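Local coordinates for protein phosphoserine aminotransferase SerC (Cytophaga hutchinsonii ATCC 33406, PDB 3FFR) that probably catalyses pyridoxal phosphate-dependent transfer of an amino group between phosphoserine and 2-oxoglutarate, a step of serine biosynthesis, at residues E43-A48 / R236-P241; I34-K39 / E242-M247; L65-A70 / P229-K234; L56-N61 / V201-D206; G194-L199 / I249-K254. All coordinates share one frame; numbering follows the deposited sequence.

Contact 1: E43-A48 / R236-P241; sequences EVYKTA and RVNQTP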
# COMPACT_ATOMS: atom_id res chain seq x y z
N GLU A 43 -3.17 3.75 -19.04
CA GLU A 43 -2.09 4.52 -19.67
C GLU A 43 -1.00 4.91 -18.65
O GLU A 43 0.21 4.86 -18.92
CB GLU A 43 -2.65 5.79 -20.33
CG GLU A 43 -3.48 5.52 -21.56
CD GLU A 43 -4.18 6.78 -22.13
OE1 GLU A 43 -3.85 7.91 -21.68
OE2 GLU A 43 -5.06 6.62 -23.00
N VAL A 44 -1.46 5.29 -17.46
CA VAL A 44 -0.57 5.69 -16.36
C VAL A 44 0.27 4.48 -15.94
O VAL A 44 1.51 4.53 -15.82
CB VAL A 44 -1.38 6.26 -15.16
CG1 VAL A 44 -0.57 6.44 -13.85
CG2 VAL A 44 -2.06 7.62 -15.59
N TYR A 45 -0.43 3.38 -15.78
CA TYR A 45 0.20 2.11 -15.39
C TYR A 45 1.28 1.78 -16.41
O TYR A 45 2.44 1.53 -16.07
CB TYR A 45 -0.84 0.99 -15.29
CG TYR A 45 -0.27 -0.36 -14.97
CD1 TYR A 45 0.50 -1.06 -15.91
CD2 TYR A 45 -0.50 -0.94 -13.74
CE1 TYR A 45 1.04 -2.31 -15.60
CE2 TYR A 45 0.02 -2.20 -13.42
CZ TYR A 45 0.80 -2.87 -14.34
OH TYR A 45 1.33 -4.09 -13.97
N LYS A 46 0.91 1.81 -17.68
CA LYS A 46 1.81 1.35 -18.75
C LYS A 46 3.03 2.22 -18.85
O LYS A 46 4.13 1.75 -19.13
CB LYS A 46 1.08 1.29 -20.09
CG LYS A 46 1.84 0.57 -21.16
CD LYS A 46 0.96 0.41 -22.38
CE LYS A 46 1.60 -0.52 -23.42
NZ LYS A 46 2.88 -0.01 -23.95
N THR A 47 2.85 3.50 -18.58
CA THR A 47 3.99 4.43 -18.62
C THR A 47 5.04 4.03 -17.59
O THR A 47 6.23 3.94 -17.88
CB THR A 47 3.53 5.87 -18.35
OG1 THR A 47 2.66 6.29 -19.42
CG2 THR A 47 4.70 6.82 -18.22
N ALA A 48 4.58 3.77 -16.37
CA ALA A 48 5.49 3.36 -15.27
C ALA A 48 6.13 2.02 -15.58
O ALA A 48 7.35 1.86 -15.49
CB ALA A 48 4.75 3.30 -13.92
N ARG A 236 -1.29 -7.74 -17.31
CA ARG A 236 -1.41 -7.92 -18.78
C ARG A 236 -2.46 -7.00 -19.43
O ARG A 236 -2.45 -6.77 -20.64
CB ARG A 236 -1.53 -9.42 -19.12
CG ARG A 236 -0.14 -10.05 -18.86
CD ARG A 236 -0.02 -11.56 -18.98
NE ARG A 236 1.40 -11.92 -18.99
CZ ARG A 236 1.88 -13.15 -18.95
NH1 ARG A 236 1.05 -14.18 -18.85
NH2 ARG A 236 3.20 -13.36 -18.99
N VAL A 237 -3.31 -6.42 -18.60
CA VAL A 237 -4.29 -5.41 -19.03
C VAL A 237 -3.99 -4.05 -18.37
O VAL A 237 -4.84 -3.16 -18.29
CB VAL A 237 -5.75 -5.85 -18.86
CG1 VAL A 237 -6.03 -6.99 -19.86
CG2 VAL A 237 -6.11 -6.26 -17.38
N ASN A 238 -2.76 -3.90 -17.91
CA ASN A 238 -2.29 -2.64 -17.31
C ASN A 238 -3.09 -2.22 -16.09
O ASN A 238 -3.40 -1.05 -15.88
CB ASN A 238 -2.28 -1.51 -18.36
CG ASN A 238 -1.34 -1.81 -19.50
OD1 ASN A 238 -1.76 -1.93 -20.66
ND2 ASN A 238 -0.08 -1.94 -19.20
N GLN A 239 -3.35 -3.23 -15.25
CA GLN A 239 -4.09 -3.06 -14.00
C GLN A 239 -3.48 -3.87 -12.85
O GLN A 239 -2.56 -4.65 -13.04
CB GLN A 239 -5.56 -3.49 -14.21
CG GLN A 239 -6.32 -2.69 -15.24
CD GLN A 239 -7.78 -3.10 -15.36
OE1 GLN A 239 -8.32 -3.73 -14.48
NE2 GLN A 239 -8.40 -2.74 -16.45
N THR A 240 -4.09 -3.67 -11.70
CA THR A 240 -3.77 -4.39 -10.44
C THR A 240 -5.02 -5.07 -9.93
O THR A 240 -6.12 -4.69 -10.27
CB THR A 240 -3.23 -3.43 -9.37
OG1 THR A 240 -4.16 -2.38 -9.15
CG2 THR A 240 -1.86 -2.81 -9.84
N PRO A 241 -4.86 -6.11 -9.09
CA PRO A 241 -6.07 -6.79 -8.58
C PRO A 241 -6.97 -5.93 -7.72
O PRO A 241 -8.20 -5.93 -7.88
CB PRO A 241 -5.49 -7.93 -7.75
CG PRO A 241 -4.15 -8.24 -8.42
CD PRO A 241 -3.61 -6.85 -8.78
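Asn-238, just past the end of helix 228-235, lays its backbone against one face of the Tyr-45 ring on helix 39-55. Its CA stands 3.8 Å from the centroid of the Tyr-45 ring and 23° off the ring normal, a CH-pi contact. The carbonyl O of Asn-238 comes to 3.3 Å from Tyr-45 CB; it is buried here against carbon and has no hydrogen-bond partner in the model. Asn-238 CG lies anti to the carbonyl carbon (chi1 -62°), beside its own backbone N; the amide plane is inclined 61° to the ring. Its ND2 lies 3.5 Å from Tyr-45 CD1 and also 3.5 Å from Lys-46 CB, so the amide packs against both residues, while the Lys-46 chain runs on to a salt bridge with Asp-50. Gln-239 follows with its N above the same ring face, toward the rim, and its O 3.6 Å from Tyr-45 CE2; its side-chain amide bonds Arg-37 through OE1 and Glu-42 through NE2. Thr-240 reaches the ring at its edge, CG2 lying 4.1 Å from Tyr-45 CE2, and its OG1 is hydrogen-bonded to Glu-242 O. Phe-66 adds an edge-to-face contact to the tyrosine. The turn covered by Tyr-45 is a Schellman motif: Asn-238, with positive phi, is the C-prime residue, its N bonds back to Ala-235 O and Gln-239 N to Lys-234 O, ending helix 228-235.

Contact 2: I34-K39 / E242-M247; sequences ISHRSK and ETPNAM. With SER (serine), chain B.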
# COMPACT_ATOMS: atom_id res chain seq x y z
N ILE A 34 -9.68 9.18 -10.90
CA ILE A 34 -9.98 8.27 -12.01
C ILE A 34 -10.06 6.82 -11.54
O ILE A 34 -9.41 6.41 -10.55
CB ILE A 34 -8.97 8.40 -13.21
CG1 ILE A 34 -7.56 7.95 -12.78
CG2 ILE A 34 -9.01 9.85 -13.80
CD1 ILE A 34 -6.52 7.95 -13.85
N SER A 35 -10.89 6.06 -12.23
CA SER A 35 -11.01 4.63 -11.93
C SER A 35 -9.72 3.89 -12.28
O SER A 35 -9.10 4.14 -13.31
CB SER A 35 -12.14 4.01 -12.73
OG SER A 35 -12.16 2.62 -12.54
N HIS A 36 -9.37 2.98 -11.40
CA HIS A 36 -8.24 2.06 -11.62
C HIS A 36 -8.55 1.01 -12.70
O HIS A 36 -7.72 0.14 -13.00
CB HIS A 36 -7.81 1.39 -10.30
CG HIS A 36 -8.87 0.55 -9.66
ND1 HIS A 36 -10.12 1.05 -9.33
CD2 HIS A 36 -8.89 -0.75 -9.33
CE1 HIS A 36 -10.84 0.09 -8.79
NE2 HIS A 36 -10.12 -1.02 -8.79
N ARG A 37 -9.76 1.08 -13.25
CA ARG A 37 -10.20 0.19 -14.33
C ARG A 37 -10.35 0.99 -15.64
O ARG A 37 -10.75 0.43 -16.67
CB ARG A 37 -11.54 -0.47 -14.01
CG ARG A 37 -11.57 -1.25 -12.66
CD ARG A 37 -10.62 -2.43 -12.70
NE ARG A 37 -10.61 -3.14 -11.42
CZ ARG A 37 -9.54 -3.78 -10.96
NH1 ARG A 37 -8.43 -3.83 -11.68
NH2 ARG A 37 -9.58 -4.34 -9.77
N SER A 38 -10.05 2.28 -15.59
CA SER A 38 -10.20 3.20 -16.76
C SER A 38 -9.06 3.15 -17.73
O SER A 38 -7.95 2.74 -17.40
CB SER A 38 -10.33 4.67 -16.29
OG SER A 38 -9.12 5.18 -15.72
N LYS A 39 -9.34 3.59 -18.95
CA LYS A 39 -8.28 3.64 -19.95
C LYS A 39 -7.18 4.61 -19.55
O LYS A 39 -5.99 4.39 -19.80
CB LYS A 39 -8.82 4.02 -21.34
CG LYS A 39 -7.70 4.18 -22.37
N GLU A 242 -6.34 -5.22 -6.83
CA GLU A 242 -7.01 -4.30 -5.90
C GLU A 242 -6.84 -2.84 -6.35
O GLU A 242 -6.12 -2.57 -7.30
CB GLU A 242 -6.44 -4.48 -4.49
CG GLU A 242 -5.13 -3.71 -4.20
CD GLU A 242 -3.83 -4.27 -4.83
OE1 GLU A 242 -3.85 -5.14 -5.73
OE2 GLU A 242 -2.75 -3.83 -4.41
N THR A 243 -7.50 -1.89 -5.67
CA THR A 243 -7.31 -0.48 -6.03
C THR A 243 -5.90 -0.09 -5.54
O THR A 243 -5.63 -0.16 -4.34
CB THR A 243 -8.37 0.45 -5.43
OG1 THR A 243 -9.67 -0.14 -5.61
CG2 THR A 243 -8.29 1.86 -6.09
N PRO A 244 -5.03 0.33 -6.45
CA PRO A 244 -3.67 0.58 -6.03
C PRO A 244 -3.36 2.02 -5.71
O PRO A 244 -4.21 2.89 -5.85
CB PRO A 244 -2.90 0.23 -7.28
CG PRO A 244 -3.76 0.72 -8.37
CD PRO A 244 -5.18 0.49 -7.92
N ASN A 245 -2.09 2.26 -5.42
CA ASN A 245 -1.59 3.62 -5.14
C ASN A 245 -1.29 4.29 -6.47
O ASN A 245 -0.15 4.37 -6.93
CB ASN A 245 -0.37 3.58 -4.26
CG ASN A 245 0.06 4.96 -3.82
OD1 ASN A 245 -0.42 5.98 -4.36
ND2 ASN A 245 1.00 5.02 -2.86
N ALA A 246 -2.35 4.76 -7.11
CA ALA A 246 -2.25 5.43 -8.41
C ALA A 246 -1.36 6.66 -8.39
O ALA A 246 -0.69 6.98 -9.37
CB ALA A 246 -3.67 5.78 -8.95
N MSE A 247 -1.38 7.37 -7.27
CA MSE A 247 -0.58 8.59 -7.15
C MSE A 247 0.88 8.22 -7.37
O MSE A 247 1.61 8.86 -8.17
CB MSE A 247 -0.76 9.33 -5.82
CG MSE A 247 -2.22 9.69 -5.52
SE MSE A 247 -2.99 10.93 -6.82
CE MSE A 247 -2.39 12.58 -6.15
N SER B . -11.64 -3.05 -7.67
CA SER B . -13.10 -3.08 -7.89
C SER B . -13.33 -3.89 -9.12
O SER B . -13.46 -5.10 -8.93
CB SER B . -13.75 -1.68 -7.98
OG SER B . -13.55 -0.88 -6.78
OXT SER B . -13.35 -3.43 -10.26
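The imidazole of His-36 is covered on both faces, with Thr-243 on one and Arg-37 on the other. Thr-243 CG2 makes a CH-pi contact 3.9 Å from the centroid of the His-36 ring, 16° off the normal, and OG1 of the same threonine lies over that face toward the rim. On the opposite face Arg-37 CG sits over the ring centre, and His-36 CD2 in turn stands 3.5 Å above the middle of the Arg-37 guanidinium. The bound serine takes the edges: its N donates in the imidazole plane to His-36 NE2 at 2.8 Å, and Arg-37 NE donates to the serine OXT at 3.0 Å, with an angle of 162°. His-36 CG lies between the backbone N and the carbonyl carbon (chi1 61°), near Thr-243 CG2 and Pro-244 CD; the latter packs 3.7 Å from His-36 CB. The guanidinium is held by Gln-239 OE1 and the carbonyls of Thr-240 and Pro-241, while Ser-35 OG accepts from Arg-37 N in an ST turn. An alanine in place of His-36 would probably leave the serine amino group without this acceptor and open a gap between Thr-243 and the Arg-37 chain. Tyr-329 OH of the second subunit also bonds the serine, and Thr-243 OG1 bonds that subunit's cofactor-bearing lysine. The arrangement thus places an amino-acid site at the dimer interface: the ligand amine meets a ring nitrogen and its carboxylate a guanidinium, both from this chain.

Contact 3: L65-A70 / P229-K234; sequences LFLASA and PSMLEK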
# COMPACT_ATOMS: atom_id res chain seq x y z
N LEU A 65 5.66 -6.01 -11.57
CA LEU A 65 4.45 -6.05 -10.74
C LEU A 65 4.51 -5.00 -9.63
O LEU A 65 5.55 -4.76 -9.03
CB LEU A 65 4.20 -7.43 -10.09
CG LEU A 65 4.13 -8.60 -11.09
CD1 LEU A 65 3.94 -9.91 -10.28
CD2 LEU A 65 3.00 -8.41 -12.15
N PHE A 66 3.36 -4.38 -9.40
CA PHE A 66 3.22 -3.39 -8.35
C PHE A 66 2.49 -3.91 -7.10
O PHE A 66 1.41 -4.50 -7.18
CB PHE A 66 2.50 -2.15 -8.84
CG PHE A 66 3.19 -1.44 -9.98
CD1 PHE A 66 4.48 -0.95 -9.85
CD2 PHE A 66 2.55 -1.30 -11.19
CE1 PHE A 66 5.10 -0.29 -10.91
CE2 PHE A 66 3.18 -0.64 -12.25
CZ PHE A 66 4.45 -0.16 -12.11
N LEU A 67 3.14 -3.67 -5.97
CA LEU A 67 2.65 -4.05 -4.63
C LEU A 67 2.73 -2.84 -3.68
O LEU A 67 3.04 -1.72 -4.11
CB LEU A 67 3.36 -5.27 -4.06
CG LEU A 67 3.27 -6.54 -4.93
CD1 LEU A 67 4.27 -6.56 -6.09
CD2 LEU A 67 3.42 -7.84 -4.06
N ALA A 68 2.49 -3.07 -2.39
CA ALA A 68 2.36 -1.92 -1.46
C ALA A 68 3.68 -1.48 -0.86
O ALA A 68 3.86 -0.33 -0.48
CB ALA A 68 1.38 -2.28 -0.31
N SER A 69 4.59 -2.44 -0.70
CA SER A 69 5.88 -2.20 -0.03
C SER A 69 6.86 -3.30 -0.35
O SER A 69 6.48 -4.35 -0.88
CB SER A 69 5.65 -2.20 1.52
OG SER A 69 5.14 -3.45 1.97
N ALA A 70 8.16 -3.07 -0.08
CA ALA A 70 9.17 -4.13 -0.29
C ALA A 70 8.95 -5.26 0.72
O ALA A 70 9.16 -6.44 0.43
CB ALA A 70 10.63 -3.58 -0.23
N PRO A 229 -0.09 -15.32 -10.19
CA PRO A 229 -1.06 -15.39 -11.28
C PRO A 229 -2.13 -14.31 -11.24
O PRO A 229 -2.52 -13.77 -12.28
CB PRO A 229 -1.64 -16.79 -11.13
CG PRO A 229 -0.49 -17.57 -10.59
CD PRO A 229 0.11 -16.64 -9.57
N SER A 230 -2.55 -13.97 -10.04
CA SER A 230 -3.55 -12.92 -9.86
C SER A 230 -3.00 -11.58 -10.38
O SER A 230 -3.62 -10.88 -11.16
CB SER A 230 -4.01 -12.83 -8.41
OG SER A 230 -4.82 -11.68 -8.18
N MSE A 231 -1.79 -11.25 -9.94
CA MSE A 231 -1.15 -9.98 -10.32
C MSE A 231 -0.83 -9.93 -11.81
O MSE A 231 -0.98 -8.86 -12.47
CB MSE A 231 0.11 -9.74 -9.48
CG MSE A 231 -0.18 -9.41 -8.02
SE MSE A 231 1.38 -8.92 -7.05
CE MSE A 231 2.23 -10.67 -6.98
N LEU A 232 -0.43 -11.07 -12.35
CA LEU A 232 0.00 -11.17 -13.74
C LEU A 232 -1.16 -10.98 -14.69
O LEU A 232 -1.05 -10.27 -15.70
CB LEU A 232 0.73 -12.50 -13.99
CG LEU A 232 1.57 -12.67 -15.25
CD1 LEU A 232 2.66 -11.55 -15.35
CD2 LEU A 232 2.19 -14.06 -15.20
N GLU A 233 -2.28 -11.57 -14.33
CA GLU A 233 -3.47 -11.50 -15.16
C GLU A 233 -3.88 -10.02 -15.33
O GLU A 233 -4.21 -9.57 -16.44
CB GLU A 233 -4.58 -12.31 -14.49
CG GLU A 233 -5.86 -12.36 -15.21
CD GLU A 233 -6.87 -13.21 -14.47
OE1 GLU A 233 -6.96 -13.10 -13.22
OE2 GLU A 233 -7.56 -14.00 -15.15
N LYS A 234 -3.82 -9.29 -14.22
CA LYS A 234 -4.16 -7.86 -14.24
C LYS A 234 -3.05 -7.04 -14.92
O LYS A 234 -3.35 -6.13 -15.72
CB LYS A 234 -4.51 -7.34 -12.83
CG LYS A 234 -5.85 -7.76 -12.37
CD LYS A 234 -6.95 -7.08 -13.13
CE LYS A 234 -8.31 -7.28 -12.52
NZ LYS A 234 -8.98 -8.45 -13.02
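Leu-65 and Leu-67, on an outermost strand of the seven-stranded mixed sheet, meet Met-231, a selenomethionine on helix 228-235. This is helix-on-sheet packing in the large domain of a fold type I pyridoxal phosphate enzyme. The axes of strand 65-67 and helix 229-234 pass 9.0 Å apart at 118°, and the Met-231 side chain reaches from the helix to the strand. Leu-65 crosses it obliquely: Leu-65 CD1 touches Met-231 CE at 3.8 Å and Met-231 CB at 3.9 Å. The other branch, Leu-65 CD2, turns to the helix backbone and lies 4.0 Å from Met-231 O. The methyl is brought to Leu-65 by the bend at chi3 (-71°), which swings CE off the extended line of the chain, and Trp-202 on the neighbouring strand packs on the same methyl. Leu-232, the next residue of the helix, adds a minor contact through its backbone N near Leu-65 CD2, and its side chain also packs on Ile-209 of helix 206-217. Leu-67 crosses Met-231 at about a right angle and applies its whole branched end to the selenium: Met-231 SE lies 3.7 Å from Leu-67 CG, 3.8 Å from its CD2 and 3.9 Å from its CD1.

Contact 4: L56-N61 / V201-D206; sequences LELPSN and VWILND. With P33 (3,6,9,12,15,18-hexaoxaicosane-1,20-diol), chain K.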
# COMPACT_ATOMS: atom_id res chain seq x y z
N LEU A 56 15.80 -0.02 -16.90
CA LEU A 56 16.52 -1.16 -16.32
C LEU A 56 16.93 -2.19 -17.36
O LEU A 56 17.55 -3.20 -17.06
CB LEU A 56 15.68 -1.81 -15.22
CG LEU A 56 15.40 -0.88 -14.03
CD1 LEU A 56 14.50 -1.63 -12.97
CD2 LEU A 56 16.70 -0.32 -13.41
N GLU A 57 16.61 -1.89 -18.60
CA GLU A 57 16.99 -2.77 -19.73
C GLU A 57 16.55 -4.23 -19.51
O GLU A 57 17.29 -5.19 -19.73
CB GLU A 57 18.48 -2.66 -20.02
CG GLU A 57 18.88 -1.21 -20.31
CD GLU A 57 20.37 -1.01 -20.47
OE1 GLU A 57 21.04 -1.83 -21.11
OE2 GLU A 57 20.86 -0.01 -19.94
N LEU A 58 15.30 -4.38 -19.15
CA LEU A 58 14.76 -5.69 -18.88
C LEU A 58 14.43 -6.46 -20.15
O LEU A 58 13.82 -5.91 -21.08
CB LEU A 58 13.49 -5.59 -18.05
CG LEU A 58 13.62 -5.01 -16.63
CD1 LEU A 58 12.23 -4.82 -15.97
CD2 LEU A 58 14.54 -5.89 -15.81
N PRO A 59 14.79 -7.74 -20.17
CA PRO A 59 14.45 -8.55 -21.34
C PRO A 59 13.02 -9.04 -21.34
O PRO A 59 12.28 -8.89 -20.36
CB PRO A 59 15.40 -9.72 -21.27
CG PRO A 59 15.80 -9.83 -19.86
CD PRO A 59 15.61 -8.47 -19.20
N SER A 60 12.65 -9.68 -22.44
CA SER A 60 11.25 -10.03 -22.69
C SER A 60 10.67 -11.08 -21.76
O SER A 60 9.45 -11.20 -21.64
CB SER A 60 11.03 -10.43 -24.16
OG SER A 60 11.77 -11.60 -24.45
N ASN A 61 11.54 -11.80 -21.06
CA ASN A 61 11.10 -12.87 -20.15
C ASN A 61 10.83 -12.37 -18.72
O ASN A 61 10.53 -13.15 -17.84
CB ASN A 61 12.05 -14.08 -20.12
CG ASN A 61 13.42 -13.75 -19.60
OD1 ASN A 61 14.01 -12.74 -19.97
ND2 ASN A 61 13.97 -14.63 -18.76
N VAL A 201 7.81 -2.55 -5.94
CA VAL A 201 7.96 -3.04 -7.29
C VAL A 201 8.74 -4.35 -7.32
O VAL A 201 9.86 -4.46 -6.82
CB VAL A 201 8.68 -1.99 -8.20
CG1 VAL A 201 8.70 -2.47 -9.64
CG2 VAL A 201 7.95 -0.59 -8.14
N TRP A 202 8.09 -5.35 -7.89
CA TRP A 202 8.61 -6.71 -8.01
C TRP A 202 8.84 -7.03 -9.48
O TRP A 202 7.93 -7.13 -10.26
CB TRP A 202 7.65 -7.71 -7.34
CG TRP A 202 8.14 -9.11 -7.20
CD1 TRP A 202 9.41 -9.57 -7.40
CD2 TRP A 202 7.39 -10.22 -6.66
NE1 TRP A 202 9.47 -10.91 -7.14
CE2 TRP A 202 8.25 -11.34 -6.66
CE3 TRP A 202 6.07 -10.38 -6.24
CZ2 TRP A 202 7.84 -12.61 -6.23
CZ3 TRP A 202 5.66 -11.65 -5.81
CH2 TRP A 202 6.54 -12.75 -5.82
N ILE A 203 10.11 -7.15 -9.82
CA ILE A 203 10.55 -7.50 -11.17
C ILE A 203 10.88 -8.99 -11.13
O ILE A 203 11.67 -9.44 -10.29
CB ILE A 203 11.77 -6.64 -11.56
CG1 ILE A 203 11.33 -5.17 -11.74
CG2 ILE A 203 12.45 -7.21 -12.82
CD1 ILE A 203 12.48 -4.22 -11.93
N LEU A 204 10.25 -9.75 -12.00
CA LEU A 204 10.42 -11.21 -11.94
C LEU A 204 10.31 -11.85 -13.30
O LEU A 204 9.65 -11.34 -14.18
CB LEU A 204 9.36 -11.83 -11.01
CG LEU A 204 7.88 -11.94 -11.46
CD1 LEU A 204 7.07 -12.68 -10.39
CD2 LEU A 204 7.20 -10.56 -11.80
N ASN A 205 10.98 -12.98 -13.43
CA ASN A 205 10.99 -13.70 -14.69
C ASN A 205 10.06 -14.91 -14.78
O ASN A 205 9.29 -15.29 -13.87
CB ASN A 205 12.43 -14.07 -15.13
CG ASN A 205 13.01 -15.25 -14.33
OD1 ASN A 205 12.33 -15.84 -13.51
ND2 ASN A 205 14.28 -15.58 -14.59
N ASP A 206 10.13 -15.48 -15.97
CA ASP A 206 9.33 -16.65 -16.33
C ASP A 206 9.50 -17.81 -15.35
O ASP A 206 8.55 -18.55 -15.08
CB ASP A 206 9.67 -17.14 -17.77
CG ASP A 206 11.19 -17.55 -17.96
OD1 ASP A 206 12.17 -16.80 -17.68
OD2 ASP A 206 11.42 -18.69 -18.46
O4 P33 K . 7.75 -14.04 -18.59
C3 P33 K . 6.62 -13.19 -18.82
C2 P33 K . 6.96 -11.88 -19.54
O1 P33 K . 5.83 -10.98 -19.35
O HOH W 1 16.54 -14.78 -16.41
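Asn-61 and Asp-206 join the loop before strand 62-67 to the start of helix 206-217. Asn-61 ND2 donates to Asp-206 OD1 at 3.0 Å and 167°, nearly straight; the acceptor lies in the amide plane, whereas the donor stands above the carboxylate plane, 36° out of it. In the other direction Asp-206 N gives a weak bond to Asn-61 O, and the same oxygen receives a CA-H...O contact from Asn-205 CA at 3.2 Å. Earlier in both segments, Ile-203 carries the apolar half: its CG2, anti to the backbone N, meets Leu-58 CD2 at 3.9 Å, and its CD1 is pressed against Leu-56 CD1 at 3.4 Å, tighter than usual. Around this shell, a water accepts from Asn-205 ND2 at 3.0 Å and, weakly, from Asn-61 ND2. Asn-205 is positioned by Asp-183, bonded to ND2, and by Val-208 N, which its OD1 caps as the helix begins. Trp-179 donates to Leu-56 O and packs on Leu-58. A glycol molecule, probably from the crystallisation liquor, makes a weak bond to Asn-61 O. Asp-206 thus sets its carboxylate in the first turn of a helix beside an amide donor, where the helix end would probably stabilise its negative charge.

Contact 5: G194-L199 / I249-K254; sequences GLPAGL and IFLLGK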
# COMPACT_ATOMS: atom_id res chain seq x y z
N GLY A 194 13.10 8.25 -5.13
CA GLY A 194 12.76 9.60 -4.66
C GLY A 194 11.28 9.96 -4.58
O GLY A 194 10.88 11.13 -4.82
N LEU A 195 10.46 8.96 -4.27
CA LEU A 195 9.03 9.17 -4.13
C LEU A 195 8.63 9.05 -2.67
O LEU A 195 9.37 8.46 -1.88
CB LEU A 195 8.22 8.13 -4.94
CG LEU A 195 8.42 8.05 -6.45
CD1 LEU A 195 7.27 7.19 -7.08
CD2 LEU A 195 8.47 9.43 -7.09
N PRO A 196 7.44 9.58 -2.30
CA PRO A 196 6.95 9.24 -0.98
C PRO A 196 6.74 7.72 -0.90
O PRO A 196 6.49 7.08 -1.88
CB PRO A 196 5.58 9.92 -0.92
CG PRO A 196 5.69 11.05 -1.86
CD PRO A 196 6.49 10.45 -3.02
N ALA A 197 6.85 7.16 0.30
CA ALA A 197 6.58 5.73 0.46
C ALA A 197 5.10 5.44 0.11
O ALA A 197 4.22 6.31 0.21
CB ALA A 197 6.94 5.25 1.89
N GLY A 198 4.88 4.18 -0.26
CA GLY A 198 3.58 3.64 -0.62
C GLY A 198 3.52 2.83 -1.90
O GLY A 198 2.45 2.58 -2.44
N LEU A 199 4.67 2.32 -2.35
CA LEU A 199 4.69 1.46 -3.55
C LEU A 199 5.93 0.58 -3.61
O LEU A 199 7.06 1.06 -3.54
CB LEU A 199 4.60 2.31 -4.85
CG LEU A 199 4.31 1.54 -6.17
CD1 LEU A 199 2.84 0.95 -6.15
CD2 LEU A 199 4.61 2.42 -7.41
N ILE A 249 2.08 5.37 -8.70
CA ILE A 249 2.31 4.78 -10.04
C ILE A 249 2.49 5.93 -11.04
O ILE A 249 3.35 5.90 -11.92
CB ILE A 249 1.18 3.80 -10.44
CG1 ILE A 249 1.23 2.57 -9.51
CG2 ILE A 249 1.35 3.35 -11.91
CD1 ILE A 249 0.02 1.59 -9.63
N PHE A 250 1.69 6.98 -10.86
CA PHE A 250 1.78 8.17 -11.71
C PHE A 250 3.13 8.85 -11.54
O PHE A 250 3.86 9.13 -12.50
CB PHE A 250 0.68 9.18 -11.34
CG PHE A 250 0.71 10.44 -12.15
CD1 PHE A 250 0.13 10.48 -13.41
CD2 PHE A 250 1.27 11.60 -11.63
CE1 PHE A 250 0.12 11.65 -14.16
CE2 PHE A 250 1.27 12.77 -12.38
CZ PHE A 250 0.70 12.78 -13.64
N LEU A 251 3.48 9.10 -10.29
CA LEU A 251 4.74 9.78 -10.00
C LEU A 251 5.92 8.96 -10.48
O LEU A 251 6.91 9.50 -10.97
CB LEU A 251 4.88 10.09 -8.50
CG LEU A 251 3.93 11.11 -7.88
CD1 LEU A 251 4.20 11.13 -6.36
CD2 LEU A 251 4.10 12.53 -8.52
N LEU A 252 5.82 7.64 -10.33
CA LEU A 252 6.91 6.76 -10.76
C LEU A 252 7.16 6.84 -12.28
O LEU A 252 8.30 6.87 -12.76
CB LEU A 252 6.70 5.30 -10.32
CG LEU A 252 7.87 4.33 -10.56
CD1 LEU A 252 9.18 4.77 -9.84
CD2 LEU A 252 7.46 2.90 -10.14
N GLY A 253 6.09 6.88 -13.04
CA GLY A 253 6.20 6.98 -14.49
C GLY A 253 6.81 8.31 -14.89
O GLY A 253 7.61 8.39 -15.80
N LYS A 254 6.45 9.37 -14.16
CA LYS A 254 6.99 10.70 -14.47
C LYS A 254 8.48 10.78 -14.12
O LYS A 254 9.31 11.28 -14.90
CB LYS A 254 6.22 11.80 -13.72
CG LYS A 254 4.79 12.01 -14.18
CD LYS A 254 4.70 12.45 -15.65
CE LYS A 254 3.28 12.75 -16.07
NZ LYS A 254 3.21 13.22 -17.49
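Leu-195 and Leu-199 pack the loop after strand 184-188 onto helix 246-262; the side chains that meet are all apolar, and no hydrogen bond passes between the two segments. Leu-195 sends its branches to successive residues: CD1 lies 3.8 Å from Leu-252 CB and 3.6 Å from Leu-252 N, and CD2 lies 3.9 Å from Leu-251 CB. Pro-196 CD closes on Leu-251 CD1 at 4.1 Å. In Leu-199 a chi1 of -168° sets CG anti to the backbone N, beside the carbonyl carbon. Its side chain crosses both Ile-249 and Leu-252 at about a right angle, with CD2 4.0 Å from Ile-249 CG1 and 4.0 Å from Leu-252 CD2. An alanine at Leu-195 would probably leave a gap against the helix, taking from the backbone and CB of Leu-251 and Leu-252 the methyls that cover them. Hydrogen bonds come from elsewhere: Asn-248 and Asn-245 bond the carbonyls of Pro-196 and Gly-198, and the backbone of Val-189 binds Leu-195 and Leu-199. Gly-198 adopts angles (phi 132°) at which a CB would collide with the Ala-197 carbonyl. Pro-196 and Ala-197 pack on Met-247 and Pro-244 of the second subunit. The loop that closely follows Lys-191, the cofactor-bearing residue, is therefore seated by buried hydrocarbon, while two asparagines bond two of its carbonyls.

From the N terminus, contact 2 closes the widest loop, bringing the turn before helix 39-55 to the start of helix 246-262. Contact 1 lies within that loop and ties helix 39-55 to the turn after helix 228-235. Contacts 4 and 3 fall inside contact 1 and cross each other, contact 3 on strand 62-67 and contact 4 on the neighbouring strand 200-205; the Leu-65 to Trp-202 backbone bond joins them. Contact 5 crosses the other four and fastens the loop before strand 200-205 to helix 246-262. Gln-239 and Pro-241 link contacts 1 and 2 through Arg-37, Asn-245 joins contact 2 to Gly-198 of contact 5, and contacts 2, 3 and 5 reach the second subunit.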